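Long-range contacts in light Chain (Clostridium botulinum, PDB 6BVD), which is the zinc-dependent protease domain of a mosaic botulinum neurotoxin and, like its relatives, probably cleaves a SNARE protein of the nerve terminal: residues I21-P26 against Y35-Q40; G236-Y241 against Y345-S350; Q285-V290 against K340-Y345. One frame throughout, in Å; residues are numbered along the deposited sequence.

Contact 1: I21-P26 against Y35-Q40; sequences IIYIRP and YFKAFQ
Ile22 and Ala38 face each other as an antiparallel hydrogen-bonded pair, and their two backbone bonds are unequal. Ala38 N reaches Ile22 O at 2.9 Å, whereas Ile22 N lies 3.3 Å from Ala38 O. The next such pair is tighter: Ile24 N gives to Phe36 O over 2.8 Å, with an N-H...O angle of 165°, and Phe36 N returns a bond to Ile24 O. Three of these carbonyls also receive a CA-H: Ala38 O from Ile21, Phe36 O from Tyr23 and Ile24 O from Tyr35. The strands 21-24 and 36-40 thus form a beta hairpin within the large mixed sheet of this zinc protease, flanked by strands 138-142 and 45-48. Outward-facing backbone groups of Tyr23 and Phe39 bond to Lys142 and Ile47 in those neighbours. On the Tyr23 face of the sheet, Lys37 lays CB over the phenol ring, 4.0 Å from its centroid. Its CG stands anti to the backbone N (chi1 -164°) and the chain runs on extended, carrying CE to 3.8 Å from Ile21 CG2. The ammonium NZ bonds to the carbonyls of Tyr12 and Asp14 and to a water that Tyr23 OH meets only weakly. Arg25 CB sits over one face of the Tyr35 ring, 3.8 Å from the centroid, while Arg25 NH1 is bound by Asn33 OD1 in the connecting loop.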
loop_
_atom_site.group_PDB
_atom_site.type_symbol
_atom_site.label_atom_id
_atom_site.label_comp_id
_atom_site.label_asym_id
_atom_site.label_seq_id
_atom_site.Cartn_x
_atom_site.Cartn_y
_atom_site.Cartn_z
ATOM N N ILE A 21 -5.190 -14.371 15.509
ATOM C CA ILE A 21 -4.010 -15.005 16.073
ATOM C C ILE A 21 -4.390 -16.018 17.133
ATOM O O ILE A 21 -4.865 -15.615 18.213
ATOM C CB ILE A 21 -3.074 -14.008 16.722
ATOM C CG1 ILE A 21 -2.651 -12.913 15.728
ATOM C CG2 ILE A 21 -1.842 -14.705 17.227
ATOM C CD1 ILE A 21 -1.750 -11.928 16.368
ATOM N N ILE A 22 -4.157 -17.290 16.815
ATOM C CA ILE A 22 -4.455 -18.423 17.716
ATOM C C ILE A 22 -3.345 -19.454 17.604
ATOM O O ILE A 22 -2.494 -19.359 16.732
ATOM C CB ILE A 22 -5.789 -19.125 17.396
ATOM C CG1 ILE A 22 -5.724 -19.717 15.992
ATOM C CG2 ILE A 22 -6.976 -18.196 17.500
ATOM C CD1 ILE A 22 -7.032 -20.233 15.531
ATOM N N TYR A 23 -3.310 -20.412 18.531
ATOM C CA TYR A 23 -2.413 -21.560 18.365
ATOM C C TYR A 23 -3.086 -22.671 17.591
ATOM O O TYR A 23 -4.242 -23.021 17.873
ATOM C CB TYR A 23 -1.922 -22.072 19.724
ATOM C CG TYR A 23 -0.704 -21.297 20.193
ATOM C CD1 TYR A 23 0.583 -21.817 20.054
ATOM C CD2 TYR A 23 -0.842 -20.031 20.743
ATOM C CE1 TYR A 23 1.696 -21.096 20.465
ATOM C CE2 TYR A 23 0.255 -19.306 21.156
ATOM C CZ TYR A 23 1.516 -19.842 21.024
ATOM O OH TYR A 23 2.588 -19.101 21.443
ATOM N N ILE A 24 -2.414 -23.251 16.598
ATOM C CA ILE A 24 -3.111 -24.312 15.906
ATOM C C ILE A 24 -2.297 -25.601 15.902
ATOM O O ILE A 24 -1.073 -25.585 15.908
ATOM C CB ILE A 24 -3.481 -23.935 14.459
ATOM C CG1 ILE A 24 -2.283 -24.020 13.543
ATOM C CG2 ILE A 24 -4.085 -22.569 14.397
ATOM C CD1 ILE A 24 -2.605 -23.511 12.132
ATOM N N ARG A 25 -3.005 -26.715 15.908
ATOM C CA ARG A 25 -2.384 -28.054 15.828
ATOM C C ARG A 25 -2.483 -28.488 14.385
ATOM O O ARG A 25 -3.553 -28.907 13.959
ATOM C CB ARG A 25 -3.101 -29.058 16.740
ATOM C CG ARG A 25 -2.351 -30.404 16.866
ATOM C CD ARG A 25 -3.132 -31.412 17.767
ATOM N NE ARG A 25 -4.359 -31.886 17.108
ATOM C CZ ARG A 25 -5.139 -32.842 17.597
ATOM N NH1 ARG A 25 -4.796 -33.429 18.723
ATOM N NH2 ARG A 25 -6.235 -33.222 16.955
ATOM N N PRO A 26 -1.392 -28.353 13.609
ATOM C CA PRO A 26 -1.605 -28.533 12.165
ATOM C C PRO A 26 -1.711 -30.019 11.762
ATOM O O PRO A 26 -1.415 -30.901 12.571
ATOM C CB PRO A 26 -0.391 -27.791 11.523
ATOM C CG PRO A 26 0.579 -27.563 12.578
ATOM C CD PRO A 26 -0.047 -27.859 13.936
ATOM N N TYR A 35 1.381 -27.633 19.089
ATOM C CA TYR A 35 0.677 -26.418 18.639
ATOM C C TYR A 35 1.666 -25.353 18.210
ATOM O O TYR A 35 2.757 -25.283 18.734
ATOM C CB TYR A 35 -0.225 -25.853 19.743
ATOM C CG TYR A 35 -1.508 -26.643 19.962
ATOM C CD1 TYR A 35 -2.724 -26.186 19.457
ATOM C CD2 TYR A 35 -1.500 -27.856 20.646
ATOM C CE1 TYR A 35 -3.895 -26.883 19.642
ATOM C CE2 TYR A 35 -2.679 -28.571 20.840
ATOM C CZ TYR A 35 -3.870 -28.087 20.340
ATOM O OH TYR A 35 -5.036 -28.798 20.521
ATOM N N PHE A 36 1.258 -24.528 17.247
ATOM C CA PHE A 36 2.086 -23.468 16.687
ATOM C C PHE A 36 1.294 -22.170 16.653
ATOM O O PHE A 36 0.121 -22.172 16.271
ATOM C CB PHE A 36 2.527 -23.790 15.246
ATOM C CG PHE A 36 3.408 -25.014 15.123
ATOM C CD1 PHE A 36 4.787 -24.895 14.983
ATOM C CD2 PHE A 36 2.848 -26.261 15.081
ATOM C CE1 PHE A 36 5.592 -26.016 14.849
ATOM C CE2 PHE A 36 3.638 -27.408 14.939
ATOM C CZ PHE A 36 5.014 -27.295 14.840
ATOM N N LYS A 37 1.950 -21.067 16.983
ATOM C CA LYS A 37 1.332 -19.742 16.865
ATOM C C LYS A 37 1.075 -19.426 15.377
ATOM O O LYS A 37 1.998 -19.495 14.546
ATOM C CB LYS A 37 2.220 -18.683 17.511
ATOM C CG LYS A 37 1.495 -17.364 17.772
ATOM C CD LYS A 37 2.373 -16.355 18.439
ATOM C CE LYS A 37 1.571 -15.113 18.841
ATOM N NZ LYS A 37 2.386 -14.171 19.631
ATOM N N ALA A 38 -0.175 -19.120 15.044
ATOM C CA ALA A 38 -0.590 -18.925 13.635
ATOM C C ALA A 38 -1.355 -17.625 13.433
ATOM O O ALA A 38 -1.985 -17.092 14.393
ATOM C CB ALA A 38 -1.432 -20.134 13.178
ATOM N N PHE A 39 -1.294 -17.107 12.189
ATOM C CA PHE A 39 -1.743 -15.741 11.850
ATOM C C PHE A 39 -2.662 -15.801 10.624
ATOM O O PHE A 39 -2.286 -16.337 9.589
ATOM C CB PHE A 39 -0.510 -14.834 11.623
ATOM C CG PHE A 39 0.440 -14.800 12.800
ATOM C CD1 PHE A 39 0.440 -13.738 13.686
ATOM C CD2 PHE A 39 1.318 -15.854 13.032
ATOM C CE1 PHE A 39 1.305 -13.697 14.743
ATOM C CE2 PHE A 39 2.158 -15.847 14.102
ATOM C CZ PHE A 39 2.163 -14.760 14.976
ATOM N N GLN A 40 -3.904 -15.352 10.773
ATOM C CA GLN A 40 -4.895 -15.515 9.724
ATOM C C GLN A 40 -4.802 -14.311 8.805
ATOM O O GLN A 40 -5.394 -13.265 9.064
ATOM C CB GLN A 40 -6.340 -15.640 10.255
ATOM C CG GLN A 40 -7.247 -16.265 9.208
ATOM C CD GLN A 40 -8.677 -16.461 9.636
ATOM O OE1 GLN A 40 -9.478 -17.007 8.876
ATOM N NE2 GLN A 40 -9.014 -16.035 10.860
HETATM O O HOH W 1 2.151 -15.844 22.132
#

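Contact 2: G236-Y241 against Y345-S350; sequences GLYGTY and YKKIYS
Tyr238 lays one face of its ring against the tip of Ile348, whose CD1 stands 4.0 Å from the ring centroid, displaced toward the rim. CG1 of Ile348 lies anti to the carbonyl carbon (chi1 -65°), and the methyl beyond it comes to 3.7 Å from both Tyr238 CG and CD1. At the far end of the phenol, Lys347 crosses at about a right angle. Its chain bends at chi3 (80°), and NZ makes a weak bond of 3.3 Å to Tyr238 OH; a water bridges the two. Both also bind the carboxylate of Glu112, the lysine as a salt bridge, which probably steadies its charge. Tyr238 follows directly on helix 222-237, which carries the zinc-binding histidines His228 and His232 of the HExxH motif; Gly239, with positive phi, closes its end in a Schellman motif. Beyond that turn, Thr240 and Tyr349 meet tip to tip, OG1 and OH being 3.1 Å apart. Thr240 OG1 can also give its proton to His235 O, so the bond to Tyr349 is not settled. A second water accepts from Tyr349 OH and donates to Thr240 O at 2.7 Å. The Tyr349 ring stacks on His235, and the Tyr349 side chain lies about 11 Å from the zinc ion.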
loop_
_atom_site.group_PDB
_atom_site.type_symbol
_atom_site.label_atom_id
_atom_site.label_comp_id
_atom_site.label_asym_id
_atom_site.label_seq_id
_atom_site.Cartn_x
_atom_site.Cartn_y
_atom_site.Cartn_z
ATOM N N GLY A 236 -6.061 -27.898 -5.822
ATOM C CA GLY A 236 -6.295 -28.855 -4.719
ATOM C C GLY A 236 -7.668 -28.645 -4.030
ATOM O O GLY A 236 -8.353 -29.588 -3.686
ATOM N N LEU A 237 -8.048 -27.393 -3.845
ATOM C CA LEU A 237 -9.328 -27.051 -3.204
ATOM C C LEU A 237 -10.493 -27.551 -4.048
ATOM O O LEU A 237 -11.523 -27.992 -3.528
ATOM C CB LEU A 237 -9.442 -25.527 -2.965
ATOM C CG LEU A 237 -8.536 -24.963 -1.869
ATOM C CD1 LEU A 237 -8.677 -23.464 -1.720
ATOM C CD2 LEU A 237 -8.856 -25.639 -0.482
ATOM N N TYR A 238 -10.324 -27.488 -5.373
ATOM C CA TYR A 238 -11.315 -28.011 -6.299
ATOM C C TYR A 238 -11.142 -29.522 -6.580
ATOM O O TYR A 238 -11.902 -30.108 -7.353
ATOM C CB TYR A 238 -11.284 -27.197 -7.625
ATOM C CG TYR A 238 -12.146 -25.955 -7.561
ATOM C CD1 TYR A 238 -13.535 -26.025 -7.703
ATOM C CD2 TYR A 238 -11.572 -24.693 -7.356
ATOM C CE1 TYR A 238 -14.338 -24.837 -7.656
ATOM C CE2 TYR A 238 -12.360 -23.538 -7.286
ATOM C CZ TYR A 238 -13.733 -23.610 -7.454
ATOM O OH TYR A 238 -14.470 -22.424 -7.405
ATOM N N GLY A 239 -10.145 -30.151 -5.953
ATOM C CA GLY A 239 -9.961 -31.594 -6.078
ATOM C C GLY A 239 -9.479 -32.022 -7.484
ATOM O O GLY A 239 -9.710 -33.172 -7.892
ATOM N N THR A 240 -8.840 -31.099 -8.219
ATOM C CA THR A 240 -8.311 -31.394 -9.577
ATOM C C THR A 240 -6.796 -31.545 -9.568
ATOM O O THR A 240 -6.160 -31.648 -10.630
ATOM C CB THR A 240 -8.629 -30.244 -10.596
ATOM O OG1 THR A 240 -7.833 -29.120 -10.268
ATOM C CG2 THR A 240 -10.122 -29.826 -10.539
ATOM N N TYR A 241 -6.206 -31.579 -8.376
ATOM C CA TYR A 241 -4.755 -31.626 -8.218
ATOM C C TYR A 241 -4.150 -32.907 -8.796
ATOM O O TYR A 241 -4.652 -34.009 -8.563
ATOM C CB TYR A 241 -4.409 -31.473 -6.739
ATOM C CG TYR A 241 -2.965 -31.264 -6.331
ATOM C CD1 TYR A 241 -2.496 -29.992 -6.032
ATOM C CD2 TYR A 241 -2.089 -32.345 -6.182
ATOM C CE1 TYR A 241 -1.195 -29.784 -5.621
ATOM C CE2 TYR A 241 -0.787 -32.149 -5.768
ATOM C CZ TYR A 241 -0.350 -30.872 -5.492
ATOM O OH TYR A 241 0.949 -30.655 -5.091
ATOM N N TYR A 345 -14.705 -25.532 -15.327
ATOM C CA TYR A 345 -13.393 -26.067 -15.642
ATOM C C TYR A 345 -12.554 -24.980 -16.290
ATOM O O TYR A 345 -11.384 -24.797 -15.952
ATOM C CB TYR A 345 -13.543 -27.298 -16.566
ATOM C CG TYR A 345 -12.276 -28.101 -16.723
ATOM C CD1 TYR A 345 -11.984 -29.138 -15.857
ATOM C CD2 TYR A 345 -11.356 -27.807 -17.742
ATOM C CE1 TYR A 345 -10.813 -29.888 -15.996
ATOM C CE2 TYR A 345 -10.204 -28.542 -17.890
ATOM C CZ TYR A 345 -9.929 -29.583 -17.008
ATOM O OH TYR A 345 -8.760 -30.336 -17.143
ATOM N N LYS A 346 -13.179 -24.190 -17.154
ATOM C CA LYS A 346 -12.464 -23.119 -17.829
ATOM C C LYS A 346 -12.015 -22.092 -16.805
ATOM O O LYS A 346 -10.870 -21.630 -16.853
ATOM C CB LYS A 346 -13.346 -22.498 -18.913
ATOM C CG LYS A 346 -12.740 -21.350 -19.691
ATOM C CD LYS A 346 -13.772 -20.811 -20.684
ATOM C CE LYS A 346 -13.231 -19.667 -21.525
ATOM N NZ LYS A 346 -14.208 -19.350 -22.616
ATOM N N LYS A 347 -12.879 -21.781 -15.854
ATOM C CA LYS A 347 -12.578 -20.840 -14.804
ATOM C C LYS A 347 -11.433 -21.300 -13.924
ATOM O O LYS A 347 -10.532 -20.546 -13.668
ATOM C CB LYS A 347 -13.808 -20.583 -13.944
ATOM C CG LYS A 347 -13.591 -19.607 -12.814
ATOM C CD LYS A 347 -14.769 -19.473 -11.870
ATOM C CE LYS A 347 -14.827 -20.614 -10.872
ATOM N NZ LYS A 347 -15.738 -20.377 -9.732
ATOM N N ILE A 348 -11.437 -22.559 -13.534
ATOM C CA ILE A 348 -10.396 -23.061 -12.692
ATOM C C ILE A 348 -9.063 -22.923 -13.399
ATOM O O ILE A 348 -8.110 -22.559 -12.799
ATOM C CB ILE A 348 -10.640 -24.524 -12.314
ATOM C CG1 ILE A 348 -11.892 -24.660 -11.471
ATOM C CG2 ILE A 348 -9.457 -25.102 -11.599
ATOM C CD1 ILE A 348 -12.337 -26.067 -11.248
ATOM N N TYR A 349 -9.020 -23.206 -14.680
ATOM C CA TYR A 349 -7.791 -23.172 -15.423
ATOM C C TYR A 349 -7.490 -21.850 -16.077
ATOM O O TYR A 349 -6.574 -21.751 -16.812
ATOM C CB TYR A 349 -7.646 -24.361 -16.373
ATOM C CG TYR A 349 -7.382 -25.573 -15.559
ATOM C CD1 TYR A 349 -6.104 -25.878 -15.134
ATOM C CD2 TYR A 349 -8.424 -26.361 -15.129
ATOM C CE1 TYR A 349 -5.868 -26.972 -14.346
ATOM C CE2 TYR A 349 -8.199 -27.454 -14.339
ATOM C CZ TYR A 349 -6.918 -27.747 -13.956
ATOM O OH TYR A 349 -6.699 -28.837 -13.166
ATOM N N SER A 350 -8.341 -20.873 -15.848
ATOM C CA SER A 350 -8.079 -19.506 -16.242
ATOM C C SER A 350 -6.956 -18.824 -15.467
ATOM O O SER A 350 -6.357 -17.907 -15.927
ATOM C CB SER A 350 -9.342 -18.675 -16.240
ATOM O OG SER A 350 -9.685 -18.291 -14.959
HETATM O O HOH W 2 -17.358 -22.223 -8.292
HETATM O O HOH W 3 -4.449 -30.056 -11.932
#

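Contact 3: Q285-V290 against K340-Y345; sequences QLYNKV and KFEQLY
Helices 280-301 and 338-348 meet through segments 285-290 and 340-345, whose axes come no nearer than 11.5 Å and whose N-to-C directions differ by 120°. The closest pair of CA atoms, Tyr287 and Tyr345, is 7.7 Å apart, and aromatic side chains span the gap. Tyr287 is the middle member of a three-ring cluster. Its CG lies anti to the backbone N, and the ring enters between Phe341 and Tyr345 in two T-shaped contacts of opposite sense. Toward Tyr345 it presents an edge: CD1 stands over the face of that ring, 3.6 Å from Tyr345 CD2, with the planes at 68°. Toward Phe341 it offers a face, and Phe341 CE2 comes to 3.6 Å from Tyr287 CZ, with the planes at 80°. Val290 abuts both partners, each at the ring edge: CG1 lies 3.9 Å from Phe341 CZ and CG2 lies 3.8 Å from Tyr345 CE1. At the outer rim, Tyr287 OH touches the aliphatic part of Glu342, 3.5 Å from CB. On the other flank, Tyr345 OH rests 3.6 Å from Leu286 CB. Leu291, the residue after Val290 on helix 280-301, also packs on Phe341. With ring edges, ring faces and methyl groups meeting, and no polar bond between the segments, the two helices are joined here by the shapes of their side chains and by dispersion and aromatic quadrupole forces.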
loop_
_atom_site.group_PDB
_atom_site.type_symbol
_atom_site.label_atom_id
_atom_site.label_comp_id
_atom_site.label_asym_id
_atom_site.label_seq_id
_atom_site.Cartn_x
_atom_site.Cartn_y
_atom_site.Cartn_z
ATOM N N GLN A 285 -8.237 -36.429 -21.063
ATOM C CA GLN A 285 -8.269 -37.316 -19.890
ATOM C C GLN A 285 -8.562 -36.540 -18.587
ATOM O O GLN A 285 -9.425 -36.955 -17.782
ATOM C CB GLN A 285 -6.948 -38.054 -19.737
ATOM C CG GLN A 285 -6.877 -39.382 -20.418
ATOM C CD GLN A 285 -5.532 -40.042 -20.181
ATOM O OE1 GLN A 285 -4.499 -39.366 -20.134
ATOM N NE2 GLN A 285 -5.539 -41.362 -20.003
ATOM N N LEU A 286 -7.826 -35.450 -18.365
ATOM C CA LEU A 286 -8.014 -34.632 -17.152
ATOM C C LEU A 286 -9.431 -34.062 -17.062
ATOM O O LEU A 286 -10.050 -34.078 -16.002
ATOM C CB LEU A 286 -6.988 -33.508 -17.093
ATOM C CG LEU A 286 -5.535 -34.009 -17.046
ATOM C CD1 LEU A 286 -4.588 -32.847 -17.079
ATOM C CD2 LEU A 286 -5.269 -34.867 -15.795
ATOM N N TYR A 287 -9.924 -33.538 -18.176
ATOM C CA TYR A 287 -11.272 -33.014 -18.252
ATOM C C TYR A 287 -12.306 -34.085 -17.911
ATOM O O TYR A 287 -13.258 -33.829 -17.153
ATOM C CB TYR A 287 -11.521 -32.425 -19.638
ATOM C CG TYR A 287 -12.857 -31.716 -19.823
ATOM C CD1 TYR A 287 -12.967 -30.336 -19.670
ATOM C CD2 TYR A 287 -13.994 -32.431 -20.222
ATOM C CE1 TYR A 287 -14.188 -29.673 -19.862
ATOM C CE2 TYR A 287 -15.212 -31.785 -20.424
ATOM C CZ TYR A 287 -15.303 -30.410 -20.249
ATOM O OH TYR A 287 -16.514 -29.779 -20.449
ATOM N N ASN A 288 -12.141 -35.278 -18.473
ATOM C CA ASN A 288 -13.099 -36.347 -18.209
ATOM C C ASN A 288 -12.966 -36.929 -16.799
ATOM O O ASN A 288 -13.959 -37.396 -16.226
ATOM C CB ASN A 288 -12.992 -37.441 -19.262
ATOM C CG ASN A 288 -13.515 -36.971 -20.601
ATOM O OD1 ASN A 288 -14.527 -36.259 -20.657
ATOM N ND2 ASN A 288 -12.811 -37.318 -21.681
ATOM N N LYS A 289 -11.764 -36.916 -16.242
ATOM C CA LYS A 289 -11.587 -37.381 -14.865
ATOM C C LYS A 289 -12.333 -36.446 -13.901
ATOM O O LYS A 289 -13.071 -36.914 -13.019
ATOM C CB LYS A 289 -10.113 -37.446 -14.489
ATOM C CG LYS A 289 -9.865 -37.832 -13.029
ATOM C CD LYS A 289 -8.388 -37.718 -12.670
ATOM C CE LYS A 289 -7.849 -36.283 -13.006
ATOM N NZ LYS A 289 -8.155 -35.168 -11.998
ATOM N N VAL A 290 -12.156 -35.134 -14.081
ATOM C CA VAL A 290 -12.793 -34.162 -13.175
ATOM C C VAL A 290 -14.309 -34.251 -13.292
ATOM O O VAL A 290 -15.017 -34.193 -12.281
ATOM C CB VAL A 290 -12.336 -32.684 -13.424
ATOM C CG1 VAL A 290 -13.095 -31.699 -12.477
ATOM C CG2 VAL A 290 -10.829 -32.535 -13.235
ATOM N N LYS A 340 -22.544 -25.783 -17.605
ATOM C CA LYS A 340 -21.989 -25.142 -16.424
ATOM C C LYS A 340 -20.651 -25.794 -16.029
ATOM O O LYS A 340 -19.758 -25.124 -15.512
ATOM C CB LYS A 340 -22.999 -25.179 -15.262
ATOM C CG LYS A 340 -24.136 -24.193 -15.406
ATOM C CD LYS A 340 -25.079 -24.318 -14.200
ATOM C CE LYS A 340 -25.760 -23.004 -13.867
ATOM N NZ LYS A 340 -26.657 -23.165 -12.671
ATOM N N PHE A 341 -20.497 -27.100 -16.269
ATOM C CA PHE A 341 -19.225 -27.754 -15.974
ATOM C C PHE A 341 -18.098 -27.232 -16.867
ATOM O O PHE A 341 -16.979 -27.000 -16.421
ATOM C CB PHE A 341 -19.306 -29.271 -16.132
ATOM C CG PHE A 341 -18.003 -29.934 -15.885
ATOM C CD1 PHE A 341 -17.584 -30.181 -14.595
ATOM C CD2 PHE A 341 -17.151 -30.254 -16.942
ATOM C CE1 PHE A 341 -16.360 -30.763 -14.353
ATOM C CE2 PHE A 341 -15.925 -30.810 -16.708
ATOM C CZ PHE A 341 -15.523 -31.067 -15.409
ATOM N N GLU A 342 -18.386 -27.088 -18.145
ATOM C CA GLU A 342 -17.364 -26.591 -19.056
ATOM C C GLU A 342 -16.890 -25.197 -18.630
ATOM O O GLU A 342 -15.687 -24.924 -18.599
ATOM C CB GLU A 342 -17.894 -26.568 -20.486
ATOM C CG GLU A 342 -16.808 -26.267 -21.499
ATOM C CD GLU A 342 -17.327 -26.237 -22.916
ATOM O OE1 GLU A 342 -18.543 -26.480 -23.115
ATOM O OE2 GLU A 342 -16.517 -25.948 -23.829
ATOM N N GLN A 343 -17.823 -24.340 -18.220
ATOM C CA GLN A 343 -17.455 -23.007 -17.766
ATOM C C GLN A 343 -16.681 -23.032 -16.452
ATOM O O GLN A 343 -15.734 -22.266 -16.268
ATOM C CB GLN A 343 -18.693 -22.114 -17.647
ATOM C CG GLN A 343 -19.270 -21.732 -19.015
ATOM C CD GLN A 343 -18.230 -21.091 -19.957
ATOM O OE1 GLN A 343 -17.778 -19.965 -19.736
ATOM N NE2 GLN A 343 -17.861 -21.814 -21.016
ATOM N N LEU A 344 -17.037 -23.944 -15.550
ATOM C CA LEU A 344 -16.303 -24.042 -14.294
ATOM C C LEU A 344 -14.856 -24.499 -14.528
ATOM O O LEU A 344 -13.900 -23.892 -14.044
ATOM C CB LEU A 344 -17.020 -25.008 -13.350
ATOM C CG LEU A 344 -16.229 -25.356 -12.099
ATOM C CD1 LEU A 344 -15.856 -24.097 -11.335
ATOM C CD2 LEU A 344 -17.067 -26.308 -11.177
ATOM N N TYR A 345 -14.705 -25.532 -15.327
ATOM C CA TYR A 345 -13.393 -26.067 -15.642
ATOM C C TYR A 345 -12.554 -24.980 -16.290
ATOM O O TYR A 345 -11.384 -24.797 -15.952
ATOM C CB TYR A 345 -13.543 -27.298 -16.566
ATOM C CG TYR A 345 -12.276 -28.101 -16.723
ATOM C CD1 TYR A 345 -11.984 -29.138 -15.857
ATOM C CD2 TYR A 345 -11.356 -27.807 -17.742
ATOM C CE1 TYR A 345 -10.813 -29.888 -15.996
ATOM C CE2 TYR A 345 -10.204 -28.542 -17.890
ATOM C CZ TYR A 345 -9.929 -29.583 -17.008
ATOM O OH TYR A 345 -8.760 -30.336 -17.143
#

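Contacts 2 and 3 belong together: both use helix 338-348, their segments share Tyr345, whose ring works in contact 3, their centres are 9 Å apart, and Thr240 CG2 touches Val290 CG2 at 3.9 Å. Contact 1 stands apart in the mixed sheet, its centre 28 Å from that of contact 2 and 36 Å from that of contact 3. Contact 2 is the buried one, closest to the centre of the chain, and mixes a methyl-on-ring contact with hydroxyls, waters and a shared carboxylate near the zinc-binding helix. Contact 3, farther out and partly buried, is aromatic and apolar. Contact 1, likewise partly buried, relies on regular backbone bonding between strands adjacent in sequence, whereas contacts 2 and 3 join chain regions far apart.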